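Local coordinates for phosphotriesterase homology protein (Escherichia coli, PDB 1BF6) that hydrolyses phosphorylated glyceryl acetates and some aromatic acetates and propionates, binding two zinc ions per subunit in a TIM-barrel fold of the phosphotriesterase family, at residues L9-L14 with Y204-T209; D258-T263 with V280-N285. All blocks are in the same frame, centred on the assembly; numbering follows the deposited sequence.

Contact 1: residues L9-L14 with Y204-T209; sequences LAHEHL and YVQFDT. With ZN (zinc ion), chain C.
H11 carries its CG anti to the backbone N (chi1 -172°), which turns the imidazole inward between D208 and the zinc, while Q206, extended beyond CG, reaches from strand 204-207 to the same histidine. The two segments meet at the zinc site inside the TIM barrel, with strand 237-239 lying between strands 7-12 and 204-207; H11, near the end of strand 7-12, and H13, just after it, form the His-X-His pair of the phosphotriesterase family. Four buried residues make the contact, A10 and H11 against Q206 and D208, with no hydrogen bond between the segments. The Q206 amide crosses the H11 ring at about a right angle, their planes 78° apart; its flat end also lies over the methyl of A10, with Q206 CD 4.1 Å from A10 CB. D208 brings OD2 to 3.7 Å from H11 ND1, a van der Waals approach, with carboxylate and ring planes 56° apart. CB of D208 lies 3.8 Å from H11 CB, so the two side chains already touch at their bases. The other carboxylate oxygen, OD1, is hydrogen-bonded to ND1 of H185, a ligand of the second zinc, which makes D208 a second-shell residue of that metal. Replacing Q206 with an alanine would probably open a gap beside the A10 methyl and leave the H11 ring with less packing to fix its tilt. E124 and D242 complete the coordination of this zinc, which is bound 2.3 Å from H11 NE2 and 2.2 Å from H13 NE2.

Contact 2: residues D258-T263 with V280-N285; sequences DYLLTT and VMLREN
Two helices of the outer layer of the TIM barrel, 259-270 and 275-289, meet here through three leucines, L282 of the second helix reaching across to L260 and L261 of the first. The branches of L282 divide the work: its CD1 lies 3.7 Å from CD2 of L261, and its CD2 lies 3.9 Å from CD2 of L260. In both pairs the side chains run past each other in opposite directions, so methyl meets methyl while the backbones stay well apart, the closest CA atoms, those of L261 and L282, being 10.3 Å from each other. The two neighbouring leucines differ in their first torsion: L260 has CG anti to the backbone N (chi1 179°), whereas L261 has it beside that N (chi1 -61°), which carries its CD2 over to L282 although its CB is directed neither at nor away from helix 275-289. The contact is small, 99 Å² in all, and purely apolar. The next residue after L282, R283, is part of the beta-D-glucose site. Helix 275-289 is tied to the barrel by a backbone hydrogen bond between L282 and T8. L260 and L282 also link the two helices to the barrel, L260 to strand 7-12 and to I210, L282 to Y7 of strand 7-12 and L239 of strand 237-239, while L261 lies toward R45.

In the fold
From the N terminus, the chain enters the barrel on strand 7-12, whose end forms one half of contact 1; about 190 residues of alternating helices and strands follow before strand 204-207 returns to complete it. Contact 2 opens only later and closes a short loop of 16 residues within the C-terminal helices, so the two follow one another in series and neither nests nor crosses. Contact 1 joins the first strand to a late one on its far side of strand 237-239, inside the barrel; contact 2 joins two outer helices. Their centres are 11 Å apart, and they touch where L9 CD1 lies 4.0 Å from L260 CD2.

Contact 1: residues L9-L14 with Y204-T209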
loop_
_atom_site.group_PDB
_atom_site.type_symbol
_atom_site.label_atom_id
_atom_site.label_comp_id
_atom_site.label_asym_id
_atom_site.label_seq_id
_atom_site.Cartn_x
_atom_site.Cartn_y
_atom_site.Cartn_z
ATOM N N LEU A 9 -0.956 -2.098 -8.849
ATOM C CA LEU A 9 0.062 -1.374 -8.073
ATOM C C LEU A 9 -0.490 -1.530 -6.647
ATOM O O LEU A 9 -1.541 -0.992 -6.323
ATOM C CB LEU A 9 0.128 0.099 -8.490
ATOM C CG LEU A 9 1.174 0.443 -9.566
ATOM C CD1 LEU A 9 1.030 -0.444 -10.787
ATOM C CD2 LEU A 9 1.072 1.915 -9.939
ATOM N N ALA A 10 0.226 -2.297 -5.834
ATOM C CA ALA A 10 -0.197 -2.652 -4.475
ATOM C C ALA A 10 -0.223 -1.581 -3.388
ATOM O O ALA A 10 -0.797 -1.810 -2.322
ATOM C CB ALA A 10 0.627 -3.847 -3.992
ATOM N N HIS A 11 0.375 -0.420 -3.647
ATOM C CA HIS A 11 0.437 0.636 -2.627
ATOM C C HIS A 11 0.673 2.002 -3.245
ATOM O O HIS A 11 1.813 2.375 -3.518
ATOM C CB HIS A 11 1.573 0.337 -1.654
ATOM C CG HIS A 11 1.601 1.245 -0.463
ATOM N ND1 HIS A 11 1.415 0.812 0.836
ATOM C CD2 HIS A 11 1.776 2.591 -0.386
ATOM C CE1 HIS A 11 1.483 1.868 1.647
ATOM N NE2 HIS A 11 1.699 2.964 0.954
ATOM N N GLU A 12 -0.403 2.756 -3.413
ATOM C CA GLU A 12 -0.330 4.079 -4.009
ATOM C C GLU A 12 -1.262 5.073 -3.338
ATOM O O GLU A 12 -2.131 4.708 -2.538
ATOM C CB GLU A 12 -0.736 4.007 -5.486
ATOM C CG GLU A 12 0.136 3.117 -6.354
ATOM C CD GLU A 12 1.584 3.541 -6.365
ATOM O OE1 GLU A 12 1.880 4.736 -6.143
ATOM O OE2 GLU A 12 2.442 2.672 -6.598
ATOM N N HIS A 13 -1.069 6.341 -3.681
ATOM C CA HIS A 13 -1.921 7.411 -3.209
ATOM C C HIS A 13 -2.326 8.190 -4.435
ATOM O O HIS A 13 -1.466 8.529 -5.245
ATOM C CB HIS A 13 -1.173 8.336 -2.255
ATOM C CG HIS A 13 -0.770 7.670 -0.987
ATOM N ND1 HIS A 13 -1.623 7.467 0.076
ATOM C CD2 HIS A 13 0.392 7.064 -0.652
ATOM C CE1 HIS A 13 -0.974 6.753 0.991
ATOM N NE2 HIS A 13 0.249 6.490 0.589
ATOM N N LEU A 14 -3.630 8.379 -4.620
ATOM C CA LEU A 14 -4.163 9.162 -5.734
ATOM C C LEU A 14 -4.588 10.526 -5.196
ATOM O O LEU A 14 -4.525 11.539 -5.899
ATOM C CB LEU A 14 -5.343 8.448 -6.384
ATOM C CG LEU A 14 -4.945 7.093 -6.974
ATOM C CD1 LEU A 14 -6.129 6.511 -7.718
ATOM C CD2 LEU A 14 -3.757 7.271 -7.908
ATOM N N TYR A 204 2.504 -11.627 3.130
ATOM C CA TYR A 204 2.992 -11.111 1.841
ATOM C C TYR A 204 3.859 -9.898 2.194
ATOM O O TYR A 204 3.667 -9.267 3.250
ATOM C CB TYR A 204 1.858 -10.648 0.940
ATOM C CG TYR A 204 1.120 -11.760 0.237
ATOM C CD1 TYR A 204 0.232 -12.580 0.929
ATOM C CD2 TYR A 204 1.272 -11.961 -1.143
ATOM C CE1 TYR A 204 -0.494 -13.569 0.276
ATOM C CE2 TYR A 204 0.548 -12.949 -1.816
ATOM C CZ TYR A 204 -0.337 -13.753 -1.095
ATOM O OH TYR A 204 -1.066 -14.730 -1.736
ATOM N N VAL A 205 4.851 -9.617 1.353
ATOM C CA VAL A 205 5.755 -8.483 1.554
ATOM C C VAL A 205 5.718 -7.573 0.322
ATOM O O VAL A 205 5.432 -8.023 -0.795
ATOM C CB VAL A 205 7.211 -8.932 1.837
ATOM C CG1 VAL A 205 7.295 -9.643 3.193
ATOM C CG2 VAL A 205 7.729 -9.846 0.704
ATOM N N GLN A 206 5.977 -6.285 0.539
ATOM C CA GLN A 206 5.956 -5.324 -0.550
ATOM C C GLN A 206 7.223 -4.506 -0.753
ATOM O O GLN A 206 7.860 -4.068 0.202
ATOM C CB GLN A 206 4.782 -4.374 -0.388
ATOM C CG GLN A 206 3.457 -5.037 -0.613
ATOM C CD GLN A 206 2.286 -4.159 -0.283
ATOM O OE1 GLN A 206 2.429 -2.957 0.027
ATOM N NE2 GLN A 206 1.104 -4.753 -0.323
ATOM N N PHE A 207 7.627 -4.413 -2.021
ATOM C CA PHE A 207 8.757 -3.598 -2.445
ATOM C C PHE A 207 7.955 -2.488 -3.120
ATOM O O PHE A 207 7.690 -2.526 -4.331
ATOM C CB PHE A 207 9.646 -4.343 -3.462
ATOM C CG PHE A 207 10.565 -5.381 -2.841
ATOM C CD1 PHE A 207 10.057 -6.416 -2.043
ATOM C CD2 PHE A 207 11.944 -5.330 -3.060
ATOM C CE1 PHE A 207 10.912 -7.376 -1.474
ATOM C CE2 PHE A 207 12.802 -6.283 -2.498
ATOM C CZ PHE A 207 12.285 -7.311 -1.700
ATOM N N ASP A 208 7.489 -1.543 -2.303
ATOM C CA ASP A 208 6.636 -0.444 -2.773
ATOM C C ASP A 208 7.222 0.969 -2.735
ATOM O O ASP A 208 6.468 1.945 -2.834
ATOM C CB ASP A 208 5.301 -0.444 -2.009
ATOM C CG ASP A 208 5.488 -0.485 -0.498
ATOM O OD1 ASP A 208 6.527 -0.009 0.001
ATOM O OD2 ASP A 208 4.599 -1.036 0.193
ATOM N N THR A 209 8.534 1.078 -2.552
ATOM C CA THR A 209 9.187 2.388 -2.538
ATOM C C THR A 209 10.135 2.496 -3.751
ATOM O O THR A 209 11.147 3.214 -3.723
ATOM C CB THR A 209 9.947 2.646 -1.217
ATOM O OG1 THR A 209 10.938 1.634 -1.005
ATOM C CG2 THR A 209 8.970 2.665 -0.019
HETATM ZN ZN ZN C . 1.786 5.196 1.396
#

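Contact 2: residues D258-T263 with V280-N285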
loop_
_atom_site.group_PDB
_atom_site.type_symbol
_atom_site.label_atom_id
_atom_site.label_comp_id
_atom_site.label_asym_id
_atom_site.label_seq_id
_atom_site.Cartn_x
_atom_site.Cartn_y
_atom_site.Cartn_z
ATOM N N ASP A 258 3.913 5.179 -13.632
ATOM C CA ASP A 258 4.381 4.229 -14.645
ATOM C C ASP A 258 5.889 4.025 -14.725
ATOM O O ASP A 258 6.363 3.298 -15.589
ATOM C CB ASP A 258 3.783 4.533 -16.025
ATOM C CG ASP A 258 4.338 5.810 -16.665
ATOM O OD1 ASP A 258 5.082 6.585 -16.022
ATOM O OD2 ASP A 258 3.996 6.036 -17.842
ATOM N N TYR A 259 6.640 4.684 -13.842
ATOM C CA TYR A 259 8.090 4.515 -13.782
ATOM C C TYR A 259 8.359 3.035 -13.509
ATOM O O TYR A 259 9.368 2.483 -13.939
ATOM C CB TYR A 259 8.673 5.358 -12.643
ATOM C CG TYR A 259 10.142 5.172 -12.398
ATOM C CD1 TYR A 259 10.616 4.191 -11.521
ATOM C CD2 TYR A 259 11.071 6.013 -13.005
ATOM C CE1 TYR A 259 11.984 4.061 -11.255
ATOM C CE2 TYR A 259 12.430 5.895 -12.744
ATOM C CZ TYR A 259 12.877 4.922 -11.873
ATOM O OH TYR A 259 14.221 4.825 -11.628
ATOM N N LEU A 260 7.441 2.401 -12.780
ATOM C CA LEU A 260 7.569 0.987 -12.451
ATOM C C LEU A 260 7.685 0.157 -13.727
ATOM O O LEU A 260 8.506 -0.754 -13.806
ATOM C CB LEU A 260 6.334 0.522 -11.659
ATOM C CG LEU A 260 6.274 -0.950 -11.244
ATOM C CD1 LEU A 260 7.375 -1.265 -10.256
ATOM C CD2 LEU A 260 4.908 -1.257 -10.627
ATOM N N LEU A 261 6.887 0.510 -14.729
ATOM C CA LEU A 261 6.860 -0.234 -15.988
ATOM C C LEU A 261 7.794 0.283 -17.085
ATOM O O LEU A 261 8.305 -0.499 -17.893
ATOM C CB LEU A 261 5.412 -0.323 -16.488
ATOM C CG LEU A 261 4.497 -1.070 -15.496
ATOM C CD1 LEU A 261 3.039 -0.869 -15.813
ATOM C CD2 LEU A 261 4.857 -2.551 -15.464
ATOM N N THR A 262 8.028 1.593 -17.104
ATOM C CA THR A 262 8.898 2.191 -18.120
ATOM C C THR A 262 10.367 2.070 -17.749
ATOM O O THR A 262 11.230 2.012 -18.631
ATOM C CB THR A 262 8.586 3.690 -18.344
ATOM O OG1 THR A 262 8.890 4.426 -17.150
ATOM C CG2 THR A 262 7.127 3.895 -18.723
ATOM N N THR A 263 10.653 1.956 -16.451
ATOM C CA THR A 263 12.031 1.889 -15.993
ATOM C C THR A 263 12.443 0.746 -15.071
ATOM O O THR A 263 13.397 0.037 -15.371
ATOM C CB THR A 263 12.436 3.240 -15.326
ATOM O OG1 THR A 263 12.127 4.322 -16.210
ATOM C CG2 THR A 263 13.899 3.263 -14.968
ATOM N N VAL A 280 3.858 -12.730 -11.978
ATOM C CA VAL A 280 3.481 -13.342 -10.706
ATOM C C VAL A 280 3.304 -12.207 -9.680
ATOM O O VAL A 280 2.278 -12.132 -8.988
ATOM C CB VAL A 280 4.551 -14.339 -10.207
ATOM C CG1 VAL A 280 4.323 -14.691 -8.741
ATOM C CG2 VAL A 280 4.495 -15.611 -11.033
ATOM N N MET A 281 4.274 -11.290 -9.638
ATOM C CA MET A 281 4.216 -10.179 -8.690
ATOM C C MET A 281 3.173 -9.122 -9.033
ATOM O O MET A 281 2.424 -8.688 -8.154
ATOM C CB MET A 281 5.596 -9.530 -8.533
ATOM C CG MET A 281 6.698 -10.487 -8.073
ATOM S SD MET A 281 8.326 -9.699 -7.979
ATOM C CE MET A 281 8.838 -9.737 -9.701
ATOM N N LEU A 282 3.079 -8.747 -10.310
ATOM C CA LEU A 282 2.138 -7.712 -10.741
ATOM C C LEU A 282 0.691 -8.096 -11.026
ATOM O O LEU A 282 -0.196 -7.250 -10.937
ATOM C CB LEU A 282 2.694 -6.949 -11.954
ATOM C CG LEU A 282 3.914 -6.049 -11.743
ATOM C CD1 LEU A 282 4.292 -5.395 -13.086
ATOM C CD2 LEU A 282 3.598 -4.973 -10.696
ATOM N N ARG A 283 0.447 -9.350 -11.406
ATOM C CA ARG A 283 -0.912 -9.770 -11.718
ATOM C C ARG A 283 -1.438 -10.905 -10.845
ATOM O O ARG A 283 -2.501 -10.773 -10.238
ATOM C CB ARG A 283 -1.038 -10.160 -13.203
ATOM C CG ARG A 283 -2.446 -10.601 -13.633
ATOM C CD ARG A 283 -2.419 -11.438 -14.916
ATOM N NE ARG A 283 -1.846 -10.675 -16.021
ATOM C CZ ARG A 283 -0.898 -11.109 -16.856
ATOM N NH1 ARG A 283 -0.388 -12.334 -16.747
ATOM N NH2 ARG A 283 -0.414 -10.276 -17.773
ATOM N N GLU A 284 -0.700 -12.013 -10.778
ATOM C CA GLU A 284 -1.151 -13.171 -10.012
ATOM C C GLU A 284 -1.348 -12.887 -8.530
ATOM O O GLU A 284 -2.457 -13.032 -8.005
ATOM C CB GLU A 284 -0.203 -14.349 -10.194
ATOM C CG GLU A 284 -0.113 -14.843 -11.629
ATOM C CD GLU A 284 0.555 -16.210 -11.746
ATOM O OE1 GLU A 284 0.651 -16.934 -10.722
ATOM O OE2 GLU A 284 0.974 -16.567 -12.871
ATOM N N ASN A 285 -0.283 -12.451 -7.875
ATOM C CA ASN A 285 -0.333 -12.148 -6.445
ATOM C C ASN A 285 -1.471 -11.211 -6.029
ATOM O O ASN A 285 -2.243 -11.548 -5.139
ATOM C CB ASN A 285 1.028 -11.631 -5.937
ATOM C CG ASN A 285 2.088 -12.714 -5.899
ATOM O OD1 ASN A 285 1.813 -13.884 -6.163
ATOM N ND2 ASN A 285 3.308 -12.328 -5.567
#